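Local coordinates for alcohol dehydrogenase, zinc-containing (PDB 1VJ0), which probably acts as a zinc-dependent oxidoreductase of the medium-chain dehydrogenase/reductase family, assigned as an alcohol dehydrogenase, at residues 180-185 with 331-335; 193-197 with 218-222. All blocks are in the same frame, centred on the assembly; numbering follows the deposited sequence.

Contact 1 (180-185 with 331-335); sequences GATAYH and HFVKT
Two helical segments cross here at a steep angle. Residues 180-185 belong to helix 170-188 and residues 331-335 to helix 329-340. Their axes approach to 8.7 Å, with 104° between the N-to-C directions. The nearest CA atoms are those of Ala181 and Thr335, 5.5 Å apart. The contact buries 364 Å².

His331 (chi1 m) lays its ring against that of His185 (chi1 t) in an offset stack. The centroids are 4.2 Å apart and the planes 16° from parallel. His185 CB also makes a CH-pi contact, 3.8 Å from the centroid of the His331 ring. Both rings are tied to the segment just before helix 329-340: His331 ND1 bonds to Asp328 N, and His185 ND1 to Val326 O.

This packing fits the medium-chain dehydrogenase fold. Helix 170-188 carries the zinc ligand Cys178 near its middle, and residues 180-185 follow it toward the Rossmann-type domain. Helix 329-340 follows strand 320-323, the last strand of that domain's parallel sheet.

Lys334 (chi1 m, then extended) places CB over one face of the Tyr184 ring, 4.1 Å from its centroid. Its CD lies 3.5 Å from Tyr184 OH. Tyr184 takes chi1 t, and its OH bonds to Ser193 OG of the second subunit.

Thr335 (chi1 m) turns OG1 back to His331 O, at 2.7 Å. The same OG1 sits 3.1 Å from Tyr184 CB and 3.3 Å from Ala181 CA. At Gly180 an ideal CB would lie only 3.3 Å from Thr335 CG2, so glycine suits this close approach.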
loop_
_atom_site.group_PDB
_atom_site.type_symbol
_atom_site.label_atom_id
_atom_site.label_comp_id
_atom_site.label_asym_id
_atom_site.label_seq_id
_atom_site.Cartn_x
_atom_site.Cartn_y
_atom_site.Cartn_z
ATOM N N GLY A 180 8.938 0.173 -22.720
ATOM C CA GLY A 180 9.063 1.075 -21.590
ATOM C C GLY A 180 7.911 1.099 -20.615
ATOM O O GLY A 180 8.134 1.129 -19.394
ATOM N N ALA A 181 6.684 1.042 -21.103
ATOM C CA ALA A 181 5.549 1.018 -20.192
ATOM C C ALA A 181 5.372 -0.318 -19.467
ATOM O O ALA A 181 4.930 -0.372 -18.308
ATOM C CB ALA A 181 4.293 1.439 -20.914
ATOM N N THR A 182 5.767 -1.415 -20.124
ATOM C CA THR A 182 5.753 -2.687 -19.456
ATOM C C THR A 182 6.828 -2.703 -18.355
ATOM O O THR A 182 6.553 -3.120 -17.219
ATOM C CB THR A 182 5.915 -3.814 -20.497
ATOM O OG1 THR A 182 4.775 -3.825 -21.333
ATOM C CG2 THR A 182 5.947 -5.171 -19.824
ATOM N N ALA A 183 8.038 -2.216 -18.652
ATOM C CA ALA A 183 9.057 -2.081 -17.612
ATOM C C ALA A 183 8.567 -1.154 -16.462
ATOM O O ALA A 183 8.734 -1.455 -15.291
ATOM C CB ALA A 183 10.395 -1.562 -18.223
ATOM N N TYR A 184 7.935 -0.031 -16.802
ATOM C CA TYR A 184 7.369 0.823 -15.771
ATOM C C TYR A 184 6.380 0.062 -14.895
ATOM O O TYR A 184 6.450 0.117 -13.651
ATOM C CB TYR A 184 6.811 2.186 -16.302
ATOM C CG TYR A 184 6.416 2.950 -15.084
ATOM C CD1 TYR A 184 7.373 3.559 -14.309
ATOM C CD2 TYR A 184 5.117 2.910 -14.619
ATOM C CE1 TYR A 184 7.051 4.136 -13.101
ATOM C CE2 TYR A 184 4.777 3.507 -13.409
ATOM C CZ TYR A 184 5.744 4.100 -12.662
ATOM O OH TYR A 184 5.393 4.648 -11.454
ATOM N N HIS A 185 5.436 -0.635 -15.507
ATOM C CA HIS A 185 4.460 -1.427 -14.791
ATOM C C HIS A 185 5.194 -2.306 -13.757
ATOM O O HIS A 185 4.800 -2.447 -12.579
ATOM C CB HIS A 185 3.664 -2.277 -15.825
ATOM C CG HIS A 185 2.584 -3.137 -15.243
ATOM N ND1 HIS A 185 1.702 -3.856 -16.032
ATOM C CD2 HIS A 185 2.185 -3.333 -13.970
ATOM C CE1 HIS A 185 0.856 -4.509 -15.254
ATOM N NE2 HIS A 185 1.115 -4.196 -13.992
ATOM N N HIS A 331 0.425 3.800 -16.489
ATOM C CA HIS A 331 1.797 3.473 -16.757
ATOM C C HIS A 331 2.338 4.260 -17.948
ATOM O O HIS A 331 3.514 4.685 -17.947
ATOM C CB HIS A 331 1.958 1.976 -17.032
ATOM C CG HIS A 331 1.440 1.100 -15.949
ATOM N ND1 HIS A 331 0.544 0.078 -16.193
ATOM C CD2 HIS A 331 1.647 1.111 -14.605
ATOM C CE1 HIS A 331 0.258 -0.537 -15.049
ATOM N NE2 HIS A 331 0.907 0.073 -14.067
ATOM N N PHE A 332 1.490 4.406 -18.964
ATOM C CA PHE A 332 1.766 5.215 -20.175
ATOM C C PHE A 332 2.260 6.652 -19.837
ATOM O O PHE A 332 3.335 7.105 -20.238
ATOM C CB PHE A 332 0.489 5.179 -21.068
ATOM C CG PHE A 332 0.441 6.228 -22.153
ATOM C CD1 PHE A 332 1.341 6.231 -23.197
ATOM C CD2 PHE A 332 -0.497 7.208 -22.109
ATOM C CE1 PHE A 332 1.255 7.228 -24.202
ATOM C CE2 PHE A 332 -0.567 8.207 -23.093
ATOM C CZ PHE A 332 0.311 8.202 -24.121
ATOM N N VAL A 333 1.473 7.350 -19.048
ATOM C CA VAL A 333 1.774 8.721 -18.704
ATOM C C VAL A 333 3.094 8.796 -17.917
ATOM O O VAL A 333 3.969 9.639 -18.184
ATOM C CB VAL A 333 0.572 9.275 -17.873
ATOM C CG1 VAL A 333 0.961 10.465 -17.026
ATOM C CG2 VAL A 333 -0.589 9.568 -18.764
ATOM N N LYS A 334 3.261 7.910 -16.950
ATOM C CA LYS A 334 4.472 7.953 -16.133
ATOM C C LYS A 334 5.716 7.553 -16.917
ATOM O O LYS A 334 6.827 8.042 -16.674
ATOM C CB LYS A 334 4.295 7.103 -14.878
ATOM C CG LYS A 334 3.118 7.527 -14.050
ATOM C CD LYS A 334 2.795 6.563 -12.914
ATOM C CE LYS A 334 1.476 6.985 -12.244
ATOM N NZ LYS A 334 0.861 5.969 -11.271
ATOM N N THR A 335 5.537 6.652 -17.870
ATOM C CA THR A 335 6.645 6.252 -18.767
ATOM C C THR A 335 7.057 7.419 -19.666
ATOM O O THR A 335 8.246 7.672 -19.860
ATOM C CB THR A 335 6.212 5.059 -19.622
ATOM O OG1 THR A 335 5.987 3.928 -18.760
ATOM C CG2 THR A 335 7.296 4.643 -20.610
#

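Contact 2 (193-197 with 218-222)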
loop_
_atom_site.group_PDB
_atom_site.type_symbol
_atom_site.label_atom_id
_atom_site.label_comp_id
_atom_site.label_asym_id
_atom_site.label_seq_id
_atom_site.Cartn_x
_atom_site.Cartn_y
_atom_site.Cartn_z
ATOM N N SER A 193 9.548 2.543 -1.718
ATOM C CA SER A 193 10.511 3.314 -2.525
ATOM C C SER A 193 11.759 2.496 -2.864
ATOM O O SER A 193 12.081 1.539 -2.179
ATOM C CB SER A 193 10.875 4.623 -1.843
ATOM O OG SER A 193 12.140 4.636 -1.253
ATOM N N PHE A 194 12.421 2.868 -3.964
ATOM C CA PHE A 194 13.662 2.265 -4.399
ATOM C C PHE A 194 14.917 2.861 -3.712
ATOM O O PHE A 194 16.015 2.362 -3.896
ATOM C CB PHE A 194 13.747 2.323 -5.932
ATOM C CG PHE A 194 12.889 1.285 -6.587
ATOM C CD1 PHE A 194 13.360 -0.000 -6.736
ATOM C CD2 PHE A 194 11.600 1.574 -6.983
ATOM C CE1 PHE A 194 12.537 -1.026 -7.288
ATOM C CE2 PHE A 194 10.782 0.579 -7.539
ATOM C CZ PHE A 194 11.263 -0.720 -7.691
ATOM N N ALA A 195 14.742 3.844 -2.837
ATOM C CA ALA A 195 15.855 4.395 -2.080
ATOM C C ALA A 195 16.558 3.314 -1.267
ATOM O O ALA A 195 15.925 2.534 -0.528
ATOM C CB ALA A 195 15.394 5.443 -1.164
ATOM N N GLY A 196 17.866 3.283 -1.392
ATOM C CA GLY A 196 18.682 2.292 -0.729
ATOM C C GLY A 196 18.542 0.874 -1.292
ATOM O O GLY A 196 19.097 -0.077 -0.675
ATOM N N LYS A 197 17.820 0.685 -2.401
ATOM C CA LYS A 197 17.579 -0.650 -2.880
ATOM C C LYS A 197 18.571 -1.072 -3.995
ATOM O O LYS A 197 19.090 -0.247 -4.762
ATOM C CB LYS A 197 16.117 -0.850 -3.343
ATOM C CG LYS A 197 15.047 -0.429 -2.284
ATOM C CD LYS A 197 14.991 -1.415 -1.149
ATOM C CE LYS A 197 14.064 -0.962 -0.056
ATOM N NZ LYS A 197 12.662 -0.807 -0.603
ATOM N N LEU A 218 13.852 6.263 -10.361
ATOM C CA LEU A 218 13.076 6.074 -9.119
ATOM C C LEU A 218 13.975 6.055 -7.877
ATOM O O LEU A 218 13.489 6.027 -6.757
ATOM C CB LEU A 218 12.277 4.784 -9.205
ATOM C CG LEU A 218 11.236 4.745 -10.331
ATOM C CD1 LEU A 218 10.493 3.439 -10.361
ATOM C CD2 LEU A 218 10.266 5.916 -10.218
ATOM N N GLY A 219 15.276 6.108 -8.089
ATOM C CA GLY A 219 16.214 6.329 -7.002
ATOM C C GLY A 219 16.866 5.084 -6.434
ATOM O O GLY A 219 17.382 5.117 -5.307
ATOM N N ALA A 220 16.919 4.003 -7.218
ATOM C CA ALA A 220 17.615 2.792 -6.763
ATOM C C ALA A 220 19.045 3.099 -6.449
ATOM O O ALA A 220 19.681 3.913 -7.129
ATOM C CB ALA A 220 17.576 1.701 -7.811
ATOM N N GLU A 221 19.582 2.417 -5.447
ATOM C CA GLU A 221 20.966 2.632 -5.098
ATOM C C GLU A 221 21.935 1.916 -6.035
ATOM O O GLU A 221 22.962 2.484 -6.472
ATOM C CB GLU A 221 21.217 2.181 -3.662
ATOM C CG GLU A 221 22.629 2.477 -3.193
ATOM C CD GLU A 221 22.824 2.082 -1.742
ATOM O OE1 GLU A 221 22.116 2.636 -0.879
ATOM O OE2 GLU A 221 23.654 1.191 -1.474
ATOM N N ASN A 222 21.668 0.648 -6.282
ATOM C CA ASN A 222 22.496 -0.146 -7.187
ATOM C C ASN A 222 21.647 -0.774 -8.287
ATOM O O ASN A 222 20.563 -1.307 -8.029
ATOM C CB ASN A 222 23.189 -1.302 -6.438
ATOM C CG ASN A 222 24.003 -0.859 -5.278
ATOM O OD1 ASN A 222 23.796 -1.315 -4.136
ATOM N ND2 ASN A 222 24.937 -0.011 -5.532
HETATM O O HOH W 1 11.387 5.093 -5.255
HETATM O O HOH W 2 19.090 5.242 -3.104
#
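One carbonyl, Lys197 O, accepts from two successive backbone amides. Glu221 N lies 2.8 Å from Lys197 O with a bent angle of 133°. Asn222 N lies 3.1 Å from Lys197 O and is nearly straight at 167°. Earlier in the segments, water takes over the bridging. Water 1 accepts from Phe194 N (2.8 Å) and donates to Leu218 O (2.7 Å). Water 2 accepts from Gly196 N (2.9 Å) and donates to Gly219 O (2.8 Å). Between them, Ala220 CA makes a CA-H...O contact of 3.3 Å with Phe194 O.

Each segment turns at a glycine. Phe194 to Lys197 form a type II beta turn, closed by Lys197 N to Phe194 O at 2.9 Å, and Gly196 has positive phi. Ser193 OG accepts from Ala195 N at 3.1 Å, an ST turn. Gly219 ends helix 206-217 in a Schellman motif, and its backbone angles by themselves call for glycine.

The two loops lead into neighbouring parallel strands, 198-202 and 222-227, of the Rossmann-type sheet. The connection between them is a beta-alpha-beta crossover through helix 206-217. The contact therefore lies where the two strands begin.

Phe194 points toward residues 218-222. Its CD2 lies 4.0 Å from Leu218 CB, and its CB 4.3 Å from Ala220 CB. Phe270 meets the Phe194 ring edge-to-face. Lys197 NZ turns back to Ser193 O at 2.9 Å and also bonds to Tyr190 OH. Glu221 OE1 comes within 3.5 Å of Gly196 CA and bonds to Ser337 OG of the second subunit.

The centres of contact 1 and contact 2 are about 18 Å apart. Their nearest atoms are about 4 Å apart, without touching. Contact 2 is nested in the chain loop that contact 1 closes. Helix 170-188 carries residues 180-185, and the loop after it holds 193-197. Contact 1 is nearer the zinc bound by Cys55, His77, Glu78 and Cys178: the side-chain position of Gly180 is about 9 Å from that zinc ion. Contact 2 is away from the zinc sites. Both touch the second subunit, and one bond joins the two kinds of contact across that interface: Tyr184 OH of contact 1 meets Ser193 OG of the second subunit's contact 2.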